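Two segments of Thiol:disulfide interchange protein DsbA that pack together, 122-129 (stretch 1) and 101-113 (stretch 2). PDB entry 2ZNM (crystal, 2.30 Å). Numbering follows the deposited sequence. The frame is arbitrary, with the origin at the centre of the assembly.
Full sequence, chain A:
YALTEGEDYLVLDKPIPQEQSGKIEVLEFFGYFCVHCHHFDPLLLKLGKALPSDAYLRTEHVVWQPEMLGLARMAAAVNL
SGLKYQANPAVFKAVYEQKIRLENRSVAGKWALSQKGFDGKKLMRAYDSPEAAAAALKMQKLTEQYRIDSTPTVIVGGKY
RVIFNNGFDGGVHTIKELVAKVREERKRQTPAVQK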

# COMPACT_ATOMS: atom_id res chain seq x y z
N LYS A 122 -2.46 20.68 5.32
CA LYS A 122 -1.36 19.81 5.75
C LYS A 122 -1.08 18.70 4.75
O LYS A 122 0.08 18.37 4.48
CB LYS A 122 -1.63 19.22 7.14
CG LYS A 122 -0.56 18.25 7.61
CD LYS A 122 -0.74 17.83 9.05
CE LYS A 122 0.60 17.42 9.65
NZ LYS A 122 1.59 18.55 9.70
N LEU A 123 -2.14 18.12 4.20
CA LEU A 123 -2.04 17.11 3.17
C LEU A 123 -1.35 17.62 1.91
O LEU A 123 -0.57 16.90 1.29
CB LEU A 123 -3.43 16.59 2.81
CG LEU A 123 -3.48 15.41 1.84
CD1 LEU A 123 -2.61 14.27 2.34
CD2 LEU A 123 -4.91 14.95 1.64
N MSE A 124 -1.67 18.85 1.53
CA MSE A 124 -1.13 19.44 0.31
C MSE A 124 0.31 19.91 0.45
O MSE A 124 1.07 19.91 -0.51
CB MSE A 124 -2.05 20.56 -0.20
CG MSE A 124 -3.31 20.04 -0.89
SE MSE A 124 -2.95 18.67 -2.26
CE MSE A 124 -3.47 17.04 -1.33
N ARG A 125 0.68 20.28 1.67
CA ARG A 125 2.07 20.60 2.04
C ARG A 125 2.95 19.36 1.83
O ARG A 125 4.04 19.46 1.29
CB ARG A 125 2.11 21.03 3.51
CG ARG A 125 2.80 22.36 3.75
CD ARG A 125 2.05 23.19 4.78
NE ARG A 125 1.80 22.46 6.03
CZ ARG A 125 0.76 22.68 6.85
NH1 ARG A 125 -0.15 23.60 6.56
NH2 ARG A 125 0.64 21.96 7.95
N ALA A 126 2.46 18.19 2.23
CA ALA A 126 3.16 16.94 2.01
C ALA A 126 3.16 16.55 0.52
O ALA A 126 4.10 15.92 0.03
CB ALA A 126 2.55 15.82 2.84
N TYR A 127 2.09 16.94 -0.16
CA TYR A 127 1.86 16.61 -1.56
C TYR A 127 2.87 17.29 -2.50
O TYR A 127 3.29 16.70 -3.50
CB TYR A 127 0.44 17.01 -1.92
CG TYR A 127 -0.09 16.52 -3.24
CD1 TYR A 127 -0.93 15.41 -3.30
CD2 TYR A 127 0.22 17.19 -4.42
CE1 TYR A 127 -1.44 14.96 -4.51
CE2 TYR A 127 -0.27 16.75 -5.63
CZ TYR A 127 -1.11 15.64 -5.68
OH TYR A 127 -1.61 15.21 -6.89
N ASP A 128 3.24 18.53 -2.17
CA ASP A 128 4.11 19.35 -3.00
C ASP A 128 5.54 19.36 -2.49
O ASP A 128 6.35 20.20 -2.88
CB ASP A 128 3.58 20.79 -3.06
CG ASP A 128 2.28 20.91 -3.85
OD1 ASP A 128 1.95 20.01 -4.65
OD2 ASP A 128 1.58 21.93 -3.66
N SER A 129 5.84 18.43 -1.59
CA SER A 129 7.20 18.31 -1.06
C SER A 129 7.96 17.27 -1.90
O SER A 129 7.33 16.36 -2.46
CB SER A 129 7.19 17.94 0.42
OG SER A 129 7.17 16.54 0.57
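Stretch 2 101-113: RLENRSVAGKWAL

Stretch 2 opens with a type I beta turn, Arg101 to Asn104, then runs as a helix from Arg105 to Leu113. It lies nearly antiparallel to the helix of stretch 1, residues 122-127, with 157° between their N-to-C directions and 9.7 Å between the axes at closest approach. Lys122 makes no contact with stretch 2, and its partly exposed position suits a charged side chain. Leu123 is buried, and its CD2 lies 4.4 Å from CZ3 of Trp111, an apolar contact.

Met124, a selenomethionine, is the knob of the interface: its flexible, unbranched side chain settles among Ala108, Gly109, Ala112 and Leu113. Met124 SE is 3.8 Å from Gly109 CA, its CE 3.6 Å from Ala112 CB and its CG 4.0 Å from Leu113 CD2. The CA atoms of Met124 and Gly109 are 6.5 Å apart.

Arg125 and Ala126 are out of reach. Tyr127 offers an apolar ring, its CE2 3.7 Å from Arg105 CG and its CZ 4.0 Å from Ala108 CB, and a hydroxyl: Tyr127 OH donates to a water O 2.7 Å away, and that water O donates to Leu102 O, also at 2.7 Å. Asp128, just past the helix, pairs its exposed carboxylate with the cationic guanidinium of Arg105 in a salt bridge: Arg105 NE donates to Asp128 OD1 at 3.0 Å, near the guanidinium plane.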

# COMPACT_ATOMS: atom_id res chain seq x y z
N ARG A 101 -10.93 14.33 -11.74
CA ARG A 101 -9.69 13.66 -12.07
C ARG A 101 -8.65 13.94 -10.97
O ARG A 101 -7.83 14.85 -11.08
CB ARG A 101 -9.20 14.10 -13.46
CG ARG A 101 -7.90 13.44 -13.89
CD ARG A 101 -7.70 13.47 -15.40
NE ARG A 101 -6.58 12.61 -15.77
CZ ARG A 101 -6.63 11.28 -15.81
NH1 ARG A 101 -7.77 10.64 -15.52
NH2 ARG A 101 -5.56 10.58 -16.15
N LEU A 102 -8.70 13.14 -9.90
CA LEU A 102 -7.84 13.33 -8.73
C LEU A 102 -6.35 13.15 -9.04
O LEU A 102 -5.49 13.58 -8.26
CB LEU A 102 -8.27 12.40 -7.60
CG LEU A 102 -7.94 12.77 -6.14
CD1 LEU A 102 -8.60 14.07 -5.70
CD2 LEU A 102 -8.36 11.66 -5.21
N GLU A 103 -6.06 12.51 -10.18
CA GLU A 103 -4.68 12.30 -10.65
C GLU A 103 -4.00 13.61 -11.00
O GLU A 103 -2.78 13.68 -11.10
CB GLU A 103 -4.67 11.41 -11.90
CG GLU A 103 -4.89 9.94 -11.66
CD GLU A 103 -6.35 9.54 -11.79
OE1 GLU A 103 -7.25 10.41 -11.68
OE2 GLU A 103 -6.61 8.33 -12.01
N ASN A 104 -4.80 14.64 -11.22
CA ASN A 104 -4.30 15.95 -11.59
C ASN A 104 -4.02 16.78 -10.35
O ASN A 104 -4.89 16.93 -9.50
CB ASN A 104 -5.35 16.63 -12.48
CG ASN A 104 -4.89 17.97 -12.99
OD1 ASN A 104 -4.17 18.04 -13.98
ND2 ASN A 104 -5.31 19.03 -12.32
N ARG A 105 -2.81 17.33 -10.26
CA ARG A 105 -2.37 18.13 -9.10
C ARG A 105 -3.33 19.25 -8.69
O ARG A 105 -3.68 19.37 -7.51
CB ARG A 105 -0.97 18.71 -9.33
CG ARG A 105 -0.43 19.47 -8.12
CD ARG A 105 1.00 19.86 -8.33
NE ARG A 105 1.43 20.95 -7.47
CZ ARG A 105 1.44 22.23 -7.82
NH1 ARG A 105 1.02 22.60 -9.03
NH2 ARG A 105 1.87 23.16 -6.97
N SER A 106 -3.73 20.09 -9.64
CA SER A 106 -4.58 21.22 -9.32
C SER A 106 -5.99 20.78 -8.89
O SER A 106 -6.60 21.42 -8.03
CB SER A 106 -4.63 22.23 -10.47
OG SER A 106 -5.11 21.64 -11.65
N VAL A 107 -6.47 19.68 -9.46
CA VAL A 107 -7.76 19.09 -9.06
C VAL A 107 -7.64 18.47 -7.66
O VAL A 107 -8.52 18.67 -6.82
CB VAL A 107 -8.28 18.05 -10.11
CG1 VAL A 107 -9.47 17.26 -9.57
CG2 VAL A 107 -8.68 18.76 -11.40
N ALA A 108 -6.56 17.75 -7.40
CA ALA A 108 -6.28 17.21 -6.08
C ALA A 108 -6.25 18.32 -5.02
O ALA A 108 -6.91 18.21 -3.99
CB ALA A 108 -4.99 16.44 -6.08
N GLY A 109 -5.50 19.39 -5.31
CA GLY A 109 -5.41 20.56 -4.44
C GLY A 109 -6.74 21.22 -4.13
O GLY A 109 -7.06 21.47 -2.97
N LYS A 110 -7.52 21.51 -5.17
CA LYS A 110 -8.85 22.09 -4.98
C LYS A 110 -9.74 21.15 -4.17
O LYS A 110 -10.48 21.60 -3.29
CB LYS A 110 -9.51 22.45 -6.32
CG LYS A 110 -8.84 23.63 -7.04
CD LYS A 110 -9.84 24.46 -7.83
CE LYS A 110 -9.25 25.81 -8.23
NZ LYS A 110 -10.31 26.80 -8.59
N TRP A 111 -9.66 19.85 -4.45
CA TRP A 111 -10.40 18.85 -3.68
C TRP A 111 -10.01 18.83 -2.19
O TRP A 111 -10.89 18.86 -1.32
CB TRP A 111 -10.23 17.45 -4.29
CG TRP A 111 -10.74 16.34 -3.41
CD1 TRP A 111 -12.03 15.91 -3.30
CD2 TRP A 111 -9.97 15.52 -2.52
NE1 TRP A 111 -12.11 14.87 -2.39
CE2 TRP A 111 -10.86 14.61 -1.90
CE3 TRP A 111 -8.60 15.46 -2.18
CZ2 TRP A 111 -10.44 13.66 -0.98
CZ3 TRP A 111 -8.19 14.52 -1.26
CH2 TRP A 111 -9.11 13.63 -0.67
N ALA A 112 -8.71 18.78 -1.92
CA ALA A 112 -8.19 18.69 -0.55
C ALA A 112 -8.64 19.85 0.33
O ALA A 112 -9.03 19.64 1.47
CB ALA A 112 -6.67 18.60 -0.57
N LEU A 113 -8.58 21.06 -0.22
CA LEU A 113 -8.93 22.27 0.52
C LEU A 113 -10.42 22.38 0.88
O LEU A 113 -10.77 22.96 1.91
CB LEU A 113 -8.44 23.52 -0.24
CG LEU A 113 -7.01 24.06 -0.06
CD1 LEU A 113 -6.82 24.69 1.31
CD2 LEU A 113 -5.92 23.04 -0.33
O HOH W 1 -3.20 13.01 -6.90